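Local coordinates for protein acetolactate synthase isozyme 1 large subunit (Escherichia coli, PDB 6LPI) that belongs to the thiamine diphosphate-dependent enzyme family and holds thiamine diphosphate, a magnesium ion and flavin-adenine dinucleotide, at residues K212-Y217 with A236-T241; T241-A246 with G259-H264; A385-D390 with Y402-P407. One frame throughout, in Å; residues are numbered along the deposited sequence.

Contact 1 of 3, residues K212-Y217 with A236-T241; sequences KRPVLY and AQLPTT
L216 and T240, followed by Y217 and T241, pair as parallel strands whose short touching parts run 35° apart, with 4.5 Å between L216 CA and T240 CA. The register follows from two backbone hydrogen bonds of L216 that bracket T240: its N donates to P239 O at 2.8 Å with an N-H...O angle of 172°, and its O accepts from T241 N at 2.8 Å. A CA-H...O contact from T240 CA also reaches L216 O, at 3.2 Å. On the face carrying L216 and T240 the two side chains lie side by side and point the same way. L216 CG stands anti to the backbone N (chi1 170°), and its CD2 branch meets T240 CG2 at 3.5 Å. T240 OG1 is hydrogen-bonded to L256 O, outside the two segments. Earlier in the segments, L238 crosses the P214 ring at about a right angle, its CD2 3.6 Å from P214 CG. On the other face, T241 CG2 rests 4.0 Å from Y217 CB and lies oblique to the phenol ring. L232 and A233 of helix 226-235 pack on L216, and W346 of helix 344-354 packs on V215 and P239. That first helix ends in a Schellman motif with Q237 as C-prime residue. Two parallel neighbouring strands, 214-218 and 240-242, joined through helix 226-235 make a beta-alpha-beta crossover, consistent with the Rossmann-like central domain.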
loop_
_atom_site.group_PDB
_atom_site.type_symbol
_atom_site.label_atom_id
_atom_site.label_comp_id
_atom_site.label_asym_id
_atom_site.label_seq_id
_atom_site.Cartn_x
_atom_site.Cartn_y
_atom_site.Cartn_z
ATOM N N LYS B 212 -32.103 -7.037 -3.591
ATOM C CA LYS B 212 -32.891 -5.842 -3.906
ATOM C C LYS B 212 -32.006 -4.604 -4.036
ATOM O O LYS B 212 -32.225 -3.780 -4.932
ATOM C CB LYS B 212 -33.953 -5.562 -2.825
ATOM C CG LYS B 212 -34.743 -6.762 -2.244
ATOM C CD LYS B 212 -35.689 -6.381 -1.029
ATOM C CE LYS B 212 -35.056 -6.622 0.396
ATOM N NZ LYS B 212 -35.996 -6.469 1.596
ATOM N N ARG B 213 -30.971 -4.472 -3.204
ATOM C CA ARG B 213 -30.193 -3.228 -3.103
ATOM C C ARG B 213 -28.705 -3.525 -2.935
ATOM O O ARG B 213 -28.112 -3.262 -1.880
ATOM C CB ARG B 213 -30.705 -2.352 -1.952
ATOM C CG ARG B 213 -32.199 -2.071 -1.966
ATOM C CD ARG B 213 -32.591 -0.999 -0.952
ATOM N NE ARG B 213 -32.409 -1.445 0.429
ATOM C CZ ARG B 213 -33.288 -2.175 1.108
ATOM N NH1 ARG B 213 -34.426 -2.543 0.535
ATOM N NH2 ARG B 213 -33.020 -2.543 2.359
ATOM N N PRO B 214 -28.057 -4.040 -3.969
ATOM C CA PRO B 214 -26.632 -4.341 -3.842
ATOM C C PRO B 214 -25.763 -3.122 -4.104
ATOM O O PRO B 214 -26.121 -2.199 -4.841
ATOM C CB PRO B 214 -26.412 -5.399 -4.932
ATOM C CG PRO B 214 -27.350 -4.960 -6.018
ATOM C CD PRO B 214 -28.558 -4.340 -5.320
ATOM N N VAL B 215 -24.594 -3.134 -3.470
ATOM C CA VAL B 215 -23.552 -2.163 -3.752
ATOM C C VAL B 215 -22.266 -2.932 -3.953
ATOM O O VAL B 215 -22.054 -3.997 -3.354
ATOM C CB VAL B 215 -23.364 -1.087 -2.661
ATOM C CG1 VAL B 215 -24.692 -0.573 -2.148
ATOM C CG2 VAL B 215 -22.456 -1.589 -1.577
ATOM N N LEU B 216 -21.447 -2.428 -4.865
ATOM C CA LEU B 216 -20.152 -3.007 -5.176
ATOM C C LEU B 216 -19.100 -2.148 -4.484
ATOM O O LEU B 216 -19.083 -0.928 -4.646
ATOM C CB LEU B 216 -19.961 -3.090 -6.694
ATOM C CG LEU B 216 -18.637 -3.445 -7.344
ATOM C CD1 LEU B 216 -18.310 -4.882 -7.052
ATOM C CD2 LEU B 216 -18.758 -3.277 -8.837
ATOM N N TYR B 217 -18.323 -2.762 -3.633
ATOM C CA TYR B 217 -17.381 -2.085 -2.755
ATOM C C TYR B 217 -15.971 -2.466 -3.217
ATOM O O TYR B 217 -15.509 -3.585 -2.993
ATOM C CB TYR B 217 -17.723 -2.475 -1.313
ATOM C CG TYR B 217 -16.730 -2.197 -0.217
ATOM C CD1 TYR B 217 -15.690 -1.294 -0.368
ATOM C CD2 TYR B 217 -16.828 -2.877 0.974
ATOM C CE1 TYR B 217 -14.797 -1.075 0.645
ATOM C CE2 TYR B 217 -15.935 -2.672 1.987
ATOM C CZ TYR B 217 -14.924 -1.769 1.822
ATOM O OH TYR B 217 -14.038 -1.570 2.849
ATOM N N ALA B 236 -24.749 -5.680 -14.142
ATOM C CA ALA B 236 -25.700 -5.796 -13.047
ATOM C C ALA B 236 -26.201 -4.444 -12.570
ATOM O O ALA B 236 -27.091 -4.399 -11.710
ATOM C CB ALA B 236 -25.078 -6.567 -11.880
ATOM N N GLN B 237 -25.660 -3.360 -13.119
ATOM C CA GLN B 237 -26.020 -1.993 -12.754
ATOM C C GLN B 237 -25.918 -1.763 -11.242
ATOM O O GLN B 237 -26.856 -1.323 -10.569
ATOM C CB GLN B 237 -27.419 -1.676 -13.287
ATOM C CG GLN B 237 -27.387 -1.499 -14.758
ATOM C CD GLN B 237 -27.025 -0.086 -15.122
ATOM O OE1 GLN B 237 -27.687 0.873 -14.717
ATOM N NE2 GLN B 237 -25.913 0.059 -15.833
ATOM N N LEU B 238 -24.747 -1.996 -10.747
ATOM C CA LEU B 238 -24.460 -1.918 -9.324
ATOM C C LEU B 238 -23.997 -0.516 -8.971
ATOM O O LEU B 238 -23.094 0.014 -9.629
ATOM C CB LEU B 238 -23.370 -2.903 -8.964
ATOM C CG LEU B 238 -23.726 -4.325 -9.383
ATOM C CD1 LEU B 238 -22.635 -5.276 -8.939
ATOM C CD2 LEU B 238 -25.095 -4.731 -8.850
ATOM N N PRO B 239 -24.605 0.137 -7.990
ATOM C CA PRO B 239 -23.939 1.288 -7.376
ATOM C C PRO B 239 -22.579 0.847 -6.854
ATOM O O PRO B 239 -22.468 -0.163 -6.162
ATOM C CB PRO B 239 -24.897 1.681 -6.243
ATOM C CG PRO B 239 -26.248 1.281 -6.759
ATOM C CD PRO B 239 -26.036 0.071 -7.646
ATOM N N THR B 240 -21.528 1.564 -7.241
ATOM C CA THR B 240 -20.170 1.170 -6.872
ATOM C C THR B 240 -19.480 2.252 -6.055
ATOM O O THR B 240 -19.442 3.417 -6.454
ATOM C CB THR B 240 -19.349 0.844 -8.110
ATOM O OG1 THR B 240 -19.083 2.066 -8.791
ATOM C CG2 THR B 240 -20.130 -0.043 -9.033
ATOM N N THR B 241 -18.980 1.866 -4.893
ATOM C CA THR B 241 -18.202 2.739 -4.036
ATOM C C THR B 241 -16.751 2.275 -4.049
ATOM O O THR B 241 -16.466 1.083 -4.196
ATOM C CB THR B 241 -18.762 2.751 -2.605
ATOM O OG1 THR B 241 -18.085 3.745 -1.828
ATOM C CG2 THR B 241 -18.589 1.403 -1.931
#

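Contact 2 of 3, residues T241-A246 with G259-H264; sequences TMTLMA and GMLGMH. With FAD (flavin-adenine dinucleotide), chain I.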
loop_
_atom_site.group_PDB
_atom_site.type_symbol
_atom_site.label_atom_id
_atom_site.label_comp_id
_atom_site.label_asym_id
_atom_site.label_seq_id
_atom_site.Cartn_x
_atom_site.Cartn_y
_atom_site.Cartn_z
ATOM N N THR B 241 -18.980 1.866 -4.893
ATOM C CA THR B 241 -18.202 2.739 -4.036
ATOM C C THR B 241 -16.751 2.275 -4.049
ATOM O O THR B 241 -16.466 1.083 -4.196
ATOM C CB THR B 241 -18.762 2.751 -2.605
ATOM O OG1 THR B 241 -18.085 3.745 -1.828
ATOM C CG2 THR B 241 -18.589 1.403 -1.931
ATOM N N MET B 242 -15.829 3.209 -3.843
ATOM C CA MET B 242 -14.420 2.852 -3.832
ATOM C C MET B 242 -13.763 3.346 -2.553
ATOM O O MET B 242 -14.189 4.337 -1.959
ATOM C CB MET B 242 -13.686 3.421 -5.043
ATOM C CG MET B 242 -14.214 2.975 -6.383
ATOM S SD MET B 242 -14.060 4.270 -7.645
ATOM C CE MET B 242 -15.531 5.259 -7.369
ATOM N N THR B 243 -12.745 2.622 -2.110
ATOM C CA THR B 243 -11.904 3.119 -1.034
ATOM C C THR B 243 -10.963 4.185 -1.571
ATOM O O THR B 243 -10.879 4.410 -2.776
ATOM C CB THR B 243 -11.084 1.993 -0.430
ATOM O OG1 THR B 243 -10.225 1.475 -1.450
ATOM C CG2 THR B 243 -11.984 0.891 0.078
ATOM N N LEU B 244 -10.211 4.819 -0.666
ATOM C CA LEU B 244 -9.172 5.752 -1.104
ATOM C C LEU B 244 -8.188 5.115 -2.083
ATOM O O LEU B 244 -7.636 5.806 -2.943
ATOM C CB LEU B 244 -8.416 6.309 0.101
ATOM C CG LEU B 244 -7.334 7.336 -0.244
ATOM C CD1 LEU B 244 -7.978 8.575 -0.798
ATOM C CD2 LEU B 244 -6.517 7.655 0.985
ATOM N N MET B 245 -7.935 3.813 -1.951
ATOM C CA MET B 245 -6.979 3.096 -2.787
ATOM C C MET B 245 -7.553 2.671 -4.121
ATOM O O MET B 245 -6.815 2.100 -4.923
ATOM C CB MET B 245 -6.469 1.839 -2.058
ATOM C CG MET B 245 -5.851 2.109 -0.696
ATOM S SD MET B 245 -4.587 3.381 -0.819
ATOM C CE MET B 245 -3.255 2.311 -1.416
ATOM N N ALA B 246 -8.846 2.874 -4.359
ATOM C CA ALA B 246 -9.500 2.405 -5.577
ATOM C C ALA B 246 -10.016 3.532 -6.473
ATOM O O ALA B 246 -10.661 3.252 -7.500
ATOM C CB ALA B 246 -10.650 1.451 -5.216
ATOM N N GLY B 259 -18.651 7.267 -5.701
ATOM C CA GLY B 259 -17.437 7.859 -5.213
ATOM C C GLY B 259 -16.943 7.094 -4.004
ATOM O O GLY B 259 -17.309 5.940 -3.763
ATOM N N MET B 260 -16.176 7.784 -3.179
ATOM C CA MET B 260 -15.488 7.153 -2.071
ATOM C C MET B 260 -16.345 7.180 -0.817
ATOM O O MET B 260 -17.024 8.164 -0.536
ATOM C CB MET B 260 -14.162 7.852 -1.806
ATOM C CG MET B 260 -13.594 7.570 -0.461
ATOM S SD MET B 260 -11.956 8.276 -0.255
ATOM C CE MET B 260 -12.440 9.747 0.615
ATOM N N LEU B 261 -16.326 6.073 -0.088
ATOM C CA LEU B 261 -17.022 5.907 1.178
ATOM C C LEU B 261 -16.101 6.178 2.370
ATOM O O LEU B 261 -14.878 6.251 2.246
ATOM C CB LEU B 261 -17.598 4.499 1.260
ATOM C CG LEU B 261 -16.615 3.463 1.773
ATOM C CD1 LEU B 261 -17.329 2.152 2.030
ATOM C CD2 LEU B 261 -15.498 3.278 0.760
ATOM N N GLY B 262 -16.707 6.355 3.540
ATOM C CA GLY B 262 -15.906 6.328 4.747
ATOM C C GLY B 262 -15.686 7.631 5.487
ATOM O O GLY B 262 -16.514 8.531 5.444
ATOM N N MET B 263 -14.524 7.736 6.135
ATOM C CA MET B 263 -14.293 8.756 7.156
ATOM C C MET B 263 -14.532 10.141 6.606
ATOM O O MET B 263 -15.135 10.990 7.268
ATOM C CB MET B 263 -12.861 8.641 7.683
ATOM C CG MET B 263 -12.256 9.920 8.244
ATOM S SD MET B 263 -11.076 9.638 9.612
ATOM C CE MET B 263 -9.682 8.900 8.828
ATOM N N HIS B 264 -14.005 10.403 5.419
ATOM C CA HIS B 264 -14.211 11.647 4.699
ATOM C C HIS B 264 -14.900 11.404 3.362
ATOM O O HIS B 264 -14.766 12.213 2.436
ATOM C CB HIS B 264 -12.864 12.337 4.499
ATOM C CG HIS B 264 -12.277 12.902 5.752
ATOM N ND1 HIS B 264 -11.126 12.401 6.318
ATOM C CD2 HIS B 264 -12.639 13.963 6.511
ATOM C CE1 HIS B 264 -10.824 13.102 7.397
ATOM N NE2 HIS B 264 -11.723 14.060 7.533
HETATM P PA FAD I . -5.827 -1.972 0.469
HETATM O O1A FAD I . -5.534 -1.005 -0.610
HETATM O O2A FAD I . -4.727 -2.251 1.460
HETATM O O5B FAD I . -6.255 -3.245 -0.363
HETATM C C5B FAD I . -5.499 -4.472 -0.310
HETATM C C4B FAD I . -6.487 -5.604 -0.239
HETATM O O4B FAD I . -6.743 -6.136 -1.567
HETATM C C3B FAD I . -6.029 -6.794 0.598
HETATM O O3B FAD I . -7.162 -7.330 1.283
HETATM C C2B FAD I . -5.425 -7.713 -0.471
HETATM O O2B FAD I . -5.331 -9.079 -0.093
HETATM C C1B FAD I . -6.460 -7.522 -1.570
HETATM N N9A FAD I . -6.031 -7.910 -2.903
HETATM C C8A FAD I . -4.914 -7.498 -3.579
HETATM N N7A FAD I . -4.802 -8.005 -4.786
HETATM C C5A FAD I . -5.926 -8.807 -4.911
HETATM C C6A FAD I . -6.398 -9.632 -5.953
HETATM N N6A FAD I . -5.768 -9.790 -7.120
HETATM N N1A FAD I . -7.549 -10.308 -5.747
HETATM C C2A FAD I . -8.182 -10.162 -4.580
HETATM N N3A FAD I . -7.840 -9.411 -3.532
HETATM C C4A FAD I . -6.692 -8.759 -3.758
HETATM N N1 FAD I . -10.012 5.157 3.162
HETATM C C2 FAD I . -11.342 5.119 2.867
HETATM O O2 FAD I . -11.839 4.150 2.307
HETATM N N3 FAD I . -12.154 6.192 3.188
HETATM C C4 FAD I . -11.750 7.357 3.804
HETATM O O4 FAD I . -12.565 8.247 4.035
HETATM C C4X FAD I . -10.331 7.385 4.126
HETATM N N5 FAD I . -9.846 8.457 4.716
HETATM C C5X FAD I . -8.486 8.482 5.001
HETATM C C6 FAD I . -7.944 9.612 5.618
HETATM C C7 FAD I . -6.582 9.684 5.910
HETATM C C7M FAD I . -6.030 10.908 6.590
HETATM C C8 FAD I . -5.744 8.604 5.587
HETATM C C8M FAD I . -4.269 8.646 5.907
HETATM C C9 FAD I . -6.283 7.475 4.973
HETATM C C9A FAD I . -7.641 7.403 4.689
HETATM N N10 FAD I . -8.211 6.272 4.064
HETATM C C10 FAD I . -9.547 6.231 3.766
HETATM C "C1'" FAD I . -7.388 5.119 3.702
HETATM C "C2'" FAD I . -7.467 3.996 4.725
HETATM O "O2'" FAD I . -6.560 4.244 5.799
HETATM C "C3'" FAD I . -7.081 2.676 4.059
HETATM O "O3'" FAD I . -5.784 2.794 3.483
HETATM C "C4'" FAD I . -8.047 2.211 2.975
HETATM O "O4'" FAD I . -9.374 2.535 3.375
HETATM C "C5'" FAD I . -7.945 0.727 2.715
HETATM O "O5'" FAD I . -8.515 0.434 1.427
HETATM P P FAD I . -8.486 -1.012 0.859
HETATM O O1P FAD I . -9.540 -1.846 1.588
HETATM O O2P FAD I . -8.538 -0.952 -0.494
HETATM O O3P FAD I . -7.081 -1.495 1.315
#
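L244 and M260 lie side by side, pointing the same way, with L244 CD1 4.0 Å from M260 SD, and both also touch the flavin. L244 CB comes within 3.6 Å of FAD N1, while the bend of M260 at chi3 ends with CE 3.7 Å from FAD O4. The polar rim of the flavin is read by backbone atoms: FAD N3 donates to L261 O at 2.9 Å and 168°, and H264 N donates to FAD O4 at 2.9 Å and 171°. A weak bond from L244 N to FAD O2 adds to these. G262 lies where a CB would run into FAD N3, and its backbone angles themselves call for glycine. Farther along the cofactor, T243 OG1 donates to the phosphate oxygen O2P at 3.1 Å. These two loops, at the C-terminal ends of parallel strands 240-242 and 257-260, form part of the FAD pocket.

Behind this shell, strand pairing sets the two loops against each other. G259 O accepts from two donors: M242 N, at 3.1 Å from above the carbonyl plane, and T241 OG1, at 3.0 Å, which chi1 of -173° places anti to its own backbone N. A weak bond from L261 N to M242 O completes the parallel bridge of M242 with M260, and the L261 side chain crosses that of T241 at about a right angle.

Strand 257-260 is an outermost strand of the central domain's parallel sheet, within this chain, and 240-242 separates it from 214-218, whose L218 touches M242. Helix 393-401 packs Q395 and A399 on L244 and M396 on M260, while A290 of helix 288-291 lies against L261.

Contact 3 of 3, residues A385-D390 with Y402-P407; sequences AIITTD and YPLNRP
I387 and Y402 reach toward each other tip to tip: I387 CG1 stands anti to its own carbonyl carbon (chi1 -56°), and Y402 CG stands anti to its own backbone N (chi1 -164°). I387 CG1 then sits over one face of the phenol ring as a CH-pi contact, 4.0 Å from the centroid and 24° off the ring normal, offset toward the rim. The terminal CD1 of I387 adds a contact of 3.5 Å to Y402 CE1. P403 CD lies over the opposite face, so the ring is held between the isoleucine and its own neighbour in sequence. L404 CD2 closes on I387 CD1 at 3.9 Å, after an inverse gamma turn centred on P403. The polar link is R406 NH2 to A385 O, a hydrogen bond of 3.0 Å; the oxygen lies in the guanidinium plane, while the donor stands above the carbonyl plane. R406 NE is hydrogen-bonded to D383 O, so one arginine spans two carbonyls of the chain leading into strand 386-389. I374 and A378 of helix 370-378 also pack on Y402. Here the loop leaving helix 393-401 folds back on strand 386-389 before entering the neighbouring parallel strand 410-411, completing a beta-alpha-beta crossover in the C-terminal thiamine diphosphate-binding region.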
loop_
_atom_site.group_PDB
_atom_site.type_symbol
_atom_site.label_atom_id
_atom_site.label_comp_id
_atom_site.label_asym_id
_atom_site.label_seq_id
_atom_site.Cartn_x
_atom_site.Cartn_y
_atom_site.Cartn_z
ATOM N N ALA B 385 -2.523 12.297 -17.054
ATOM C CA ALA B 385 -1.739 12.729 -15.912
ATOM C C ALA B 385 -1.678 11.654 -14.831
ATOM O O ALA B 385 -2.570 10.806 -14.700
ATOM C CB ALA B 385 -2.327 14.012 -15.330
ATOM N N ILE B 386 -0.603 11.699 -14.052
ATOM C CA ILE B 386 -0.462 10.894 -12.852
ATOM C C ILE B 386 -0.573 11.859 -11.683
ATOM O O ILE B 386 0.018 12.944 -11.722
ATOM C CB ILE B 386 0.863 10.108 -12.835
ATOM C CG1 ILE B 386 0.874 9.073 -13.964
ATOM C CG2 ILE B 386 1.035 9.397 -11.529
ATOM C CD1 ILE B 386 2.245 8.696 -14.432
ATOM N N ILE B 387 -1.373 11.495 -10.674
ATOM C CA ILE B 387 -1.656 12.342 -9.514
ATOM C C ILE B 387 -1.156 11.653 -8.257
ATOM O O ILE B 387 -1.490 10.495 -7.981
ATOM C CB ILE B 387 -3.141 12.721 -9.366
ATOM C CG1 ILE B 387 -3.661 13.413 -10.630
ATOM C CG2 ILE B 387 -3.373 13.663 -8.141
ATOM C CD1 ILE B 387 -4.197 12.549 -11.736
ATOM N N THR B 388 -0.373 12.389 -7.498
ATOM C CA THR B 388 0.266 11.991 -6.263
ATOM C C THR B 388 -0.163 12.959 -5.167
ATOM O O THR B 388 -0.536 14.101 -5.452
ATOM C CB THR B 388 1.802 12.055 -6.505
ATOM O OG1 THR B 388 2.232 10.891 -7.208
ATOM C CG2 THR B 388 2.554 12.207 -5.275
ATOM N N THR B 389 -0.175 12.508 -3.908
ATOM C CA THR B 389 -0.507 13.413 -2.800
ATOM C C THR B 389 0.364 13.094 -1.602
ATOM O O THR B 389 0.886 11.987 -1.462
ATOM C CB THR B 389 -1.962 13.373 -2.289
ATOM O OG1 THR B 389 -2.096 12.344 -1.301
ATOM C CG2 THR B 389 -2.964 13.157 -3.387
ATOM N N ASP B 390 0.523 14.081 -0.742
ATOM C CA ASP B 390 0.998 13.828 0.610
ATOM C C ASP B 390 -0.218 13.510 1.501
ATOM O O ASP B 390 -1.260 13.051 1.017
ATOM C CB ASP B 390 1.872 15.003 1.070
ATOM C CG ASP B 390 3.387 14.752 0.845
ATOM O OD1 ASP B 390 3.834 13.653 1.253
ATOM O OD2 ASP B 390 4.136 15.627 0.308
ATOM N N TYR B 402 -10.796 15.768 -7.230
ATOM C CA TYR B 402 -10.072 15.554 -8.485
ATOM C C TYR B 402 -10.770 14.470 -9.303
ATOM O O TYR B 402 -11.107 13.409 -8.763
ATOM C CB TYR B 402 -8.610 15.149 -8.250
ATOM C CG TYR B 402 -7.789 15.307 -9.509
ATOM C CD1 TYR B 402 -7.805 14.328 -10.495
ATOM C CD2 TYR B 402 -7.011 16.442 -9.722
ATOM C CE1 TYR B 402 -7.086 14.478 -11.673
ATOM C CE2 TYR B 402 -6.277 16.601 -10.897
ATOM C CZ TYR B 402 -6.317 15.609 -11.870
ATOM O OH TYR B 402 -5.614 15.752 -13.052
ATOM N N PRO B 403 -10.944 14.664 -10.616
ATOM C CA PRO B 403 -11.607 13.627 -11.435
ATOM C C PRO B 403 -10.659 12.499 -11.816
ATOM O O PRO B 403 -10.216 12.360 -12.957
ATOM C CB PRO B 403 -12.058 14.407 -12.671
ATOM C CG PRO B 403 -11.240 15.650 -12.700
ATOM C CD PRO B 403 -10.529 15.831 -11.414
ATOM N N LEU B 404 -10.365 11.643 -10.845
ATOM C CA LEU B 404 -9.502 10.505 -11.116
ATOM C C LEU B 404 -10.290 9.483 -11.910
ATOM O O LEU B 404 -11.302 8.966 -11.427
ATOM C CB LEU B 404 -8.993 9.918 -9.804
ATOM C CG LEU B 404 -8.261 10.941 -8.932
ATOM C CD1 LEU B 404 -8.456 10.625 -7.473
ATOM C CD2 LEU B 404 -6.770 10.926 -9.316
ATOM N N ASN B 405 -9.833 9.191 -13.130
ATOM C CA ASN B 405 -10.588 8.341 -14.036
ATOM C C ASN B 405 -9.828 7.164 -14.616
ATOM O O ASN B 405 -10.390 6.457 -15.454
ATOM C CB ASN B 405 -11.184 9.161 -15.185
ATOM C CG ASN B 405 -11.824 10.441 -14.712
ATOM O OD1 ASN B 405 -12.611 10.422 -13.757
ATOM N ND2 ASN B 405 -11.565 11.539 -15.414
ATOM N N ARG B 406 -8.608 6.897 -14.168
ATOM C CA ARG B 406 -7.832 5.801 -14.703
ATOM C C ARG B 406 -7.293 4.955 -13.558
ATOM O O ARG B 406 -7.001 5.479 -12.473
ATOM C CB ARG B 406 -6.634 6.285 -15.550
ATOM C CG ARG B 406 -6.949 6.785 -16.956
ATOM C CD ARG B 406 -5.676 7.173 -17.740
ATOM N NE ARG B 406 -4.685 7.865 -16.915
ATOM C CZ ARG B 406 -3.627 7.275 -16.358
ATOM N NH1 ARG B 406 -3.431 5.975 -16.529
ATOM N NH2 ARG B 406 -2.775 7.975 -15.617
ATOM N N PRO B 407 -7.166 3.646 -13.758
ATOM C CA PRO B 407 -6.374 2.850 -12.819
ATOM C C PRO B 407 -4.914 3.277 -12.867
ATOM O O PRO B 407 -4.420 3.781 -13.879
ATOM C CB PRO B 407 -6.553 1.415 -13.327
ATOM C CG PRO B 407 -7.821 1.458 -14.111
ATOM C CD PRO B 407 -7.881 2.810 -14.734
#

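How the contacts relate
Contacts 1 and 2 share T241 and strand 240-242, which has 214-218 along one edge and 257-260 along the other in one parallel sheet. Their centres are 14 Å apart, yet they touch directly, Y217 CE1 lying 3.5 Å from T243 CG2. Strand 240-242, paired in contact 1, runs on into the 243-245 loop that meets FAD in contact 2. Contact 3 lies at a different parallel sheet, through strand 386-389: its centre is about 14 Å from that of contact 2 and 24 Å from that of contact 1, without touching either. Helix 393-401 lies against contact 2 and leads into 402-407. FAD is about 5 Å from the Y217 side chain and 12 Å from that of L404; thiamine diphosphate lies about 11 Å from L244 and 14 Å from I387, side chains again.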